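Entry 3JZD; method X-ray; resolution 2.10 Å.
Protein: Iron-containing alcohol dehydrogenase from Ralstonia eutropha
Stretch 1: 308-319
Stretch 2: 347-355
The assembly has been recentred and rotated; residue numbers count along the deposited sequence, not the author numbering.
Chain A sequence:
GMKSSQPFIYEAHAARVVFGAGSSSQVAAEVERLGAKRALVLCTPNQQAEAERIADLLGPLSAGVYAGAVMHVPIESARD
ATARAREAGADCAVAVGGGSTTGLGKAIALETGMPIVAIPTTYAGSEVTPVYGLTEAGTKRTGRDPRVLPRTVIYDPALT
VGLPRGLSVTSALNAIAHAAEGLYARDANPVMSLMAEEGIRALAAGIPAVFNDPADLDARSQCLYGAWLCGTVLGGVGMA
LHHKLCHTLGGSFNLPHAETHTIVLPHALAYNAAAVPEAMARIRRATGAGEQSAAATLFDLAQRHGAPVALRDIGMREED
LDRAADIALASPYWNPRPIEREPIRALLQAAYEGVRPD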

ATOM      1  N   PRO A 308      10.161 -26.442  15.859  1.00 17.26           N
ATOM      2  CA  PRO A 308      10.062 -26.615  17.315  1.00 17.99           C
ATOM      3  C   PRO A 308       8.913 -25.731  17.837  1.00 18.66           C
ATOM      4  O   PRO A 308       8.626 -24.664  17.255  1.00 17.30           O
ATOM      5  CB  PRO A 308      11.401 -26.099  17.831  1.00 17.84           C
ATOM      6  CG  PRO A 308      11.951 -25.274  16.773  1.00 20.63           C
ATOM      7  CD  PRO A 308      11.386 -25.740  15.459  1.00 17.24           C
ATOM      8  N   VAL A 309       8.221 -26.219  18.868  1.00 17.43           N
ATOM      9  CA  VAL A 309       7.094 -25.518  19.483  1.00 16.90           C
ATOM     10  C   VAL A 309       7.284 -25.309  21.001  1.00 16.13           C
ATOM     11  O   VAL A 309       6.384 -24.827  21.689  1.00 14.92           O
ATOM     12  CB  VAL A 309       5.792 -26.300  19.215  1.00 17.96           C
ATOM     13  CG1 VAL A 309       5.486 -26.332  17.707  1.00 15.70           C
ATOM     14  CG2 VAL A 309       5.879 -27.760  19.809  1.00 17.09           C
ATOM     15  N   ALA A 310       8.458 -25.674  21.510  1.00 15.75           N
ATOM     16  CA  ALA A 310       8.769 -25.567  22.929  1.00 15.14           C
ATOM     17  C   ALA A 310      10.089 -24.864  23.056  1.00 15.11           C
ATOM     18  O   ALA A 310      11.063 -25.266  22.404  1.00 14.37           O
ATOM     19  CB  ALA A 310       8.833 -26.972  23.562  1.00 15.54           C
ATOM     20  N   LEU A 311      10.157 -23.816  23.892  1.00 15.38           N
ATOM     21  CA  LEU A 311      11.415 -23.117  24.115  1.00 14.37           C
ATOM     22  C   LEU A 311      12.470 -24.076  24.645  1.00 14.63           C
ATOM     23  O   LEU A 311      13.684 -23.865  24.462  1.00 14.61           O
ATOM     24  CB  LEU A 311      11.259 -21.930  25.109  1.00 15.62           C
ATOM     25  CG  LEU A 311      10.338 -20.782  24.723  1.00 14.58           C
ATOM     26  CD1 LEU A 311      10.188 -19.830  25.892  1.00 11.23           C
ATOM     27  CD2 LEU A 311      10.894 -20.055  23.413  1.00 10.48           C
ATOM     28  N   ARG A 312      12.021 -25.143  25.286  1.00 15.87           N
ATOM     29  CA  ARG A 312      12.914 -26.146  25.832  1.00 16.38           C
ATOM     30  C   ARG A 312      13.840 -26.682  24.725  1.00 16.91           C
ATOM     31  O   ARG A 312      14.996 -26.981  24.953  1.00 16.07           O
ATOM     32  CB  ARG A 312      12.108 -27.331  26.409  1.00 15.92           C
ATOM     33  CG  ARG A 312      12.992 -28.433  27.059  1.00 19.74           C
ATOM     34  CD  ARG A 312      12.295 -29.788  27.340  1.00 30.14           C
ATOM     35  NE  ARG A 312      10.837 -29.669  27.379  1.00 42.54           N
ATOM     36  CZ  ARG A 312      10.022 -29.795  26.312  1.00 43.02           C
ATOM     37  NH1 ARG A 312      10.500 -30.058  25.089  1.00 46.01           N
ATOM     38  NH2 ARG A 312       8.711 -29.659  26.465  1.00 31.36           N
ATOM     39  N   ASP A 313      13.287 -26.833  23.529  1.00 18.36           N
ATOM     40  CA  ASP A 313      14.018 -27.389  22.403  1.00 17.85           C
ATOM     41  C   ASP A 313      14.948 -26.466  21.660  1.00 16.08           C
ATOM     42  O   ASP A 313      15.699 -26.940  20.861  1.00 17.68           O
ATOM     43  CB  ASP A 313      13.042 -28.018  21.455  1.00 18.90           C
ATOM     44  CG  ASP A 313      12.297 -29.134  22.119  1.00 25.61           C
ATOM     45  OD1 ASP A 313      12.889 -29.770  23.016  1.00 36.46           O
ATOM     46  OD2 ASP A 313      11.127 -29.373  21.779  1.00 32.24           O
ATOM     47  N   ILE A 314      14.924 -25.175  21.952  1.00 16.50           N
ATOM     48  CA  ILE A 314      15.810 -24.226  21.291  1.00 16.37           C
ATOM     49  C   ILE A 314      16.742 -23.537  22.289  1.00 16.99           C
ATOM     50  O   ILE A 314      17.193 -22.405  22.075  1.00 16.35           O
ATOM     51  CB  ILE A 314      15.068 -23.208  20.379  1.00 15.21           C
ATOM     52  CG1 ILE A 314      14.088 -22.353  21.194  1.00 16.31           C
ATOM     53  CG2 ILE A 314      14.290 -23.937  19.273  1.00 13.93           C
ATOM     54  CD1 ILE A 314      13.898 -20.915  20.632  1.00 13.91           C
ATOM     55  N   GLY A 315      17.019 -24.191  23.408  1.00 17.82           N
ATOM     56  CA  GLY A 315      18.064 -23.670  24.300  1.00 16.49           C
ATOM     57  C   GLY A 315      17.670 -22.727  25.413  1.00 15.52           C
ATOM     58  O   GLY A 315      18.522 -21.978  25.896  1.00 16.28           O
HETATM   59  N   MSE A 316      16.403 -22.719  25.802  1.00 12.59           N
HETATM   60  CA  MSE A 316      15.981 -21.885  26.915  1.00 12.79           C
HETATM   61  C   MSE A 316      16.112 -22.776  28.138  1.00 15.30           C
HETATM   62  O   MSE A 316      15.628 -23.900  28.114  1.00 15.88           O
HETATM   63  CB  MSE A 316      14.527 -21.479  26.766  1.00 12.95           C
HETATM   64  CG  MSE A 316      13.958 -20.603  27.885  1.00 12.24           C
HETATM   65 SE   MSE A 316      14.888 -18.870  27.937  0.75 14.35          SE
HETATM   66  CE  MSE A 316      14.091 -18.152  29.614  1.00 11.68           C
ATOM     67  N   ARG A 317      16.788 -22.312  29.192  1.00 15.01           N
ATOM     68  CA  ARG A 317      16.813 -23.079  30.441  1.00 14.94           C
ATOM     69  C   ARG A 317      15.497 -22.831  31.211  1.00 14.21           C
ATOM     70  O   ARG A 317      15.059 -21.669  31.378  1.00 13.29           O
ATOM     71  CB  ARG A 317      17.989 -22.655  31.317  1.00 14.57           C
ATOM     72  CG  ARG A 317      19.352 -22.838  30.658  1.00 16.09           C
ATOM     73  CD  ARG A 317      20.477 -22.684  31.668  1.00 18.60           C
ATOM     74  NE  ARG A 317      20.449 -21.387  32.326  1.00 23.98           N
ATOM     75  CZ  ARG A 317      21.000 -21.144  33.520  1.00 35.98           C
ATOM     76  NH1 ARG A 317      21.596 -22.122  34.188  1.00 37.45           N
ATOM     77  NH2 ARG A 317      20.935 -19.932  34.078  1.00 34.16           N
ATOM     78  N   GLU A 318      14.870 -23.899  31.694  1.00 12.45           N
ATOM     79  CA  GLU A 318      13.667 -23.737  32.488  1.00 14.23           C
ATOM     80  C   GLU A 318      13.952 -22.834  33.712  1.00 14.34           C
ATOM     81  O   GLU A 318      13.121 -22.061  34.147  1.00 12.60           O
ATOM     82  CB  GLU A 318      13.164 -25.067  33.019  1.00 14.65           C
ATOM     83  CG  GLU A 318      11.815 -24.905  33.734  1.00 17.47           C
ATOM     84  CD  GLU A 318      11.109 -26.211  34.077  1.00 22.54           C
ATOM     85  OE1 GLU A 318      11.721 -27.309  33.971  1.00 28.71           O
ATOM     86  OE2 GLU A 318       9.901 -26.140  34.444  1.00 26.37           O
ATOM     87  N   GLU A 319      15.164 -22.933  34.208  1.00 13.20           N
ATOM     88  CA  GLU A 319      15.610 -22.202  35.376  1.00 15.78           C
ATOM     89  C   GLU A 319      15.748 -20.694  35.150  1.00 13.36           C
ATOM     90  O   GLU A 319      16.018 -19.997  36.080  1.00 11.82           O
ATOM     91  CB  GLU A 319      16.976 -22.762  35.833  1.00 16.16           C
ATOM     92  CG  GLU A 319      16.948 -24.281  36.196  1.00 19.84           C
ATOM     93  CD  GLU A 319      17.137 -25.262  35.031  1.00 22.14           C
ATOM     94  OE1 GLU A 319      17.213 -24.839  33.854  1.00 15.74           O
ATOM     95  OE2 GLU A 319      17.208 -26.485  35.321  1.00 17.74           O
ATOM     96  N   LEU A 347       2.554 -17.694  30.653  1.00 13.50           N
ATOM     97  CA  LEU A 347       2.746 -17.683  29.199  1.00 12.78           C
ATOM     98  C   LEU A 347       4.082 -18.332  28.934  1.00 12.52           C
ATOM     99  O   LEU A 347       4.189 -19.218  28.119  1.00 12.49           O
ATOM    100  CB  LEU A 347       2.771 -16.244  28.649  1.00 12.61           C
ATOM    101  CG  LEU A 347       3.055 -15.961  27.157  1.00 14.48           C
ATOM    102  CD1 LEU A 347       2.705 -14.493  26.805  1.00 15.66           C
ATOM    103  CD2 LEU A 347       4.561 -16.322  26.748  1.00 12.67           C
ATOM    104  N   LEU A 348       5.097 -17.882  29.646  1.00 12.37           N
ATOM    105  CA  LEU A 348       6.452 -18.398  29.475  1.00 13.63           C
ATOM    106  C   LEU A 348       6.589 -19.893  29.766  1.00 14.80           C
ATOM    107  O   LEU A 348       7.354 -20.594  29.092  1.00 13.31           O
ATOM    108  CB  LEU A 348       7.397 -17.600  30.374  1.00 14.12           C
ATOM    109  CG  LEU A 348       7.748 -16.202  29.880  1.00 13.73           C
ATOM    110  CD1 LEU A 348       8.421 -15.399  30.954  1.00 14.20           C
ATOM    111  CD2 LEU A 348       8.638 -16.321  28.664  1.00  9.32           C
ATOM    112  N   GLN A 349       5.858 -20.388  30.769  1.00 16.35           N
ATOM    113  CA  GLN A 349       5.940 -21.788  31.140  1.00 15.25           C
ATOM    114  C   GLN A 349       5.337 -22.636  29.997  1.00 17.39           C
ATOM    115  O   GLN A 349       5.886 -23.676  29.618  1.00 18.71           O
ATOM    116  CB  GLN A 349       5.169 -22.061  32.423  1.00 15.31           C
ATOM    117  CG  GLN A 349       5.339 -23.480  32.948  1.00 18.44           C
ATOM    118  CD  GLN A 349       6.761 -23.725  33.416  1.00 19.89           C
ATOM    119  OE1 GLN A 349       7.410 -22.817  33.940  1.00 15.59           O
ATOM    120  NE2 GLN A 349       7.246 -24.930  33.239  1.00 17.37           N
ATOM    121  N   ALA A 350       4.183 -22.200  29.490  1.00 15.62           N
ATOM    122  CA  ALA A 350       3.498 -22.885  28.385  1.00 16.15           C
ATOM    123  C   ALA A 350       4.343 -22.892  27.096  1.00 13.92           C
ATOM    124  O   ALA A 350       4.384 -23.882  26.380  1.00 17.23           O
ATOM    125  CB  ALA A 350       2.094 -22.243  28.124  1.00 13.62           C
ATOM    126  N   ALA A 351       4.996 -21.786  26.818  1.00 12.73           N
ATOM    127  CA  ALA A 351       5.907 -21.663  25.671  1.00 13.85           C
ATOM    128  C   ALA A 351       7.115 -22.602  25.865  1.00 13.62           C
ATOM    129  O   ALA A 351       7.548 -23.284  24.905  1.00 13.73           O
ATOM    130  CB  ALA A 351       6.400 -20.199  25.513  1.00 13.80           C
ATOM    131  N   TYR A 352       7.620 -22.662  27.105  1.00 14.21           N
ATOM    132  CA  TYR A 352       8.764 -23.536  27.462  1.00 14.26           C
ATOM    133  C   TYR A 352       8.438 -24.991  27.161  1.00 13.71           C
ATOM    134  O   TYR A 352       9.214 -25.710  26.537  1.00 14.94           O
ATOM    135  CB  TYR A 352       9.174 -23.403  28.943  1.00 13.13           C
ATOM    136  CG  TYR A 352      10.281 -24.360  29.309  1.00 15.31           C
ATOM    137  CD1 TYR A 352      11.583 -24.099  28.950  1.00 19.87           C
ATOM    138  CD2 TYR A 352      10.008 -25.571  29.913  1.00 16.67           C
ATOM    139  CE1 TYR A 352      12.588 -24.987  29.216  1.00 19.80           C
ATOM    140  CE2 TYR A 352      11.022 -26.468  30.192  1.00 18.22           C
ATOM    141  CZ  TYR A 352      12.298 -26.167  29.840  1.00 17.65           C
ATOM    142  OH  TYR A 352      13.310 -27.038  30.117  1.00 24.62           O
ATOM    143  N   GLU A 353       7.257 -25.384  27.585  1.00 15.21           N
ATOM    144  CA  GLU A 353       6.807 -26.749  27.488  1.00 17.45           C
ATOM    145  C   GLU A 353       6.205 -27.102  26.150  1.00 16.68           C
ATOM    146  O   GLU A 353       6.126 -28.246  25.835  1.00 19.73           O
ATOM    147  CB  GLU A 353       5.803 -27.040  28.606  1.00 17.84           C
ATOM    148  CG  GLU A 353       6.468 -27.121  30.006  1.00 20.77           C
ATOM    149  CD  GLU A 353       5.471 -27.169  31.147  1.00 30.10           C
ATOM    150  OE1 GLU A 353       4.254 -27.145  30.879  1.00 42.76           O
ATOM    151  OE2 GLU A 353       5.889 -27.191  32.331  1.00 38.26           O
ATOM    152  N   GLY A 354       5.795 -26.147  25.353  1.00 17.04           N
ATOM    153  CA  GLY A 354       5.232 -26.475  24.054  1.00 15.89           C
ATOM    154  C   GLY A 354       3.821 -27.031  24.154  1.00 16.78           C
ATOM    155  O   GLY A 354       3.445 -27.927  23.408  1.00 16.43           O
ATOM    156  N   VAL A 355       3.059 -26.486  25.085  1.00 19.29           N
ATOM    157  CA  VAL A 355       1.666 -26.844  25.249  1.00 21.82           C
ATOM    158  C   VAL A 355       0.862 -26.204  24.098  1.00 20.94           C
ATOM    159  O   VAL A 355       0.994 -25.024  23.822  1.00 21.17           O
ATOM    160  CB  VAL A 355       1.136 -26.345  26.615  1.00 24.18           C
ATOM    161  CG1 VAL A 355      -0.345 -26.783  26.841  1.00 30.07           C
ATOM    162  CG2 VAL A 355       2.017 -26.869  27.783  1.00 26.82           C
TER
HETATM  163  O   HOH W   1      15.867 -26.505  30.998  1.00 13.09           O
HETATM  164  O   HOH W   2       9.729 -24.126  36.131  1.00 32.36           O
HETATM  165  O   HOH W   3       8.716 -28.261  32.865  1.00 36.21           O

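The C-terminal end of the helix in 347-355 packs against the loop and short 3-10 turns of 308-319, burying 559 Å² in total. Two backbone hydrogen bonds fix the register. Near its end the helix offers the Ala 351 and Tyr 352 carbonyls to the other stretch; Ala 351 O takes only a weak bond within its own stretch, from Gly 354 N (3.4 Å). The start of the 3-10 segment supplies the donors: Leu 311 N bonds to Ala 351 O (2.8 Å) and Arg 312 N to Tyr 352 O (3.1 Å). Two CA-H...O contacts flank them, from Ala 310 CA to Ala 351 O (3.3 Å) and from Gly 354 CA to Val 309 O (3.1 Å). Gly 354 leaves the helix with positive phi, which favours glycine; an ideal CB here would also lie 2.8 Å from Ala 310 CB, a clash.

Tyr 352 contributes the largest covered area. With chi1 in the t well (176°), its ring is held between two aliphatic groups: Arg 312 CB lies over one face and Glu 318 CB over the opposite face, each 3.9 Å from the ring centroid. Both charged residues thus offer methylenes to the ring while their polar ends reach beyond it. At the ring edge, Met 316 O approaches Tyr 352 CE1 (3.4 Å). Away from the ring, Leu 311 CD1 packs 3.8 Å from Ala 351 CB, the small methyl leaving room for the leucine; both residues are buried.

Polar side chains close the more exposed side. Gln 349 NE2 donates to Glu 318 OE2 (3.2 Å) and also to Glu 353 OE2 (2.8 Å), so one amide links the two carboxylates. A water bridges the same two carboxylates, donating to Glu 318 OE2 (2.9 Å) and Glu 353 OE2 (3.1 Å). Another water accepts from Glu 318 N (2.9 Å) and hydrogen-bonds Tyr 352 OH (2.8 Å), tying the phenol to the second 3-10 segment. Arg 312 NH2 lies 3.0 Å from Glu 353 O.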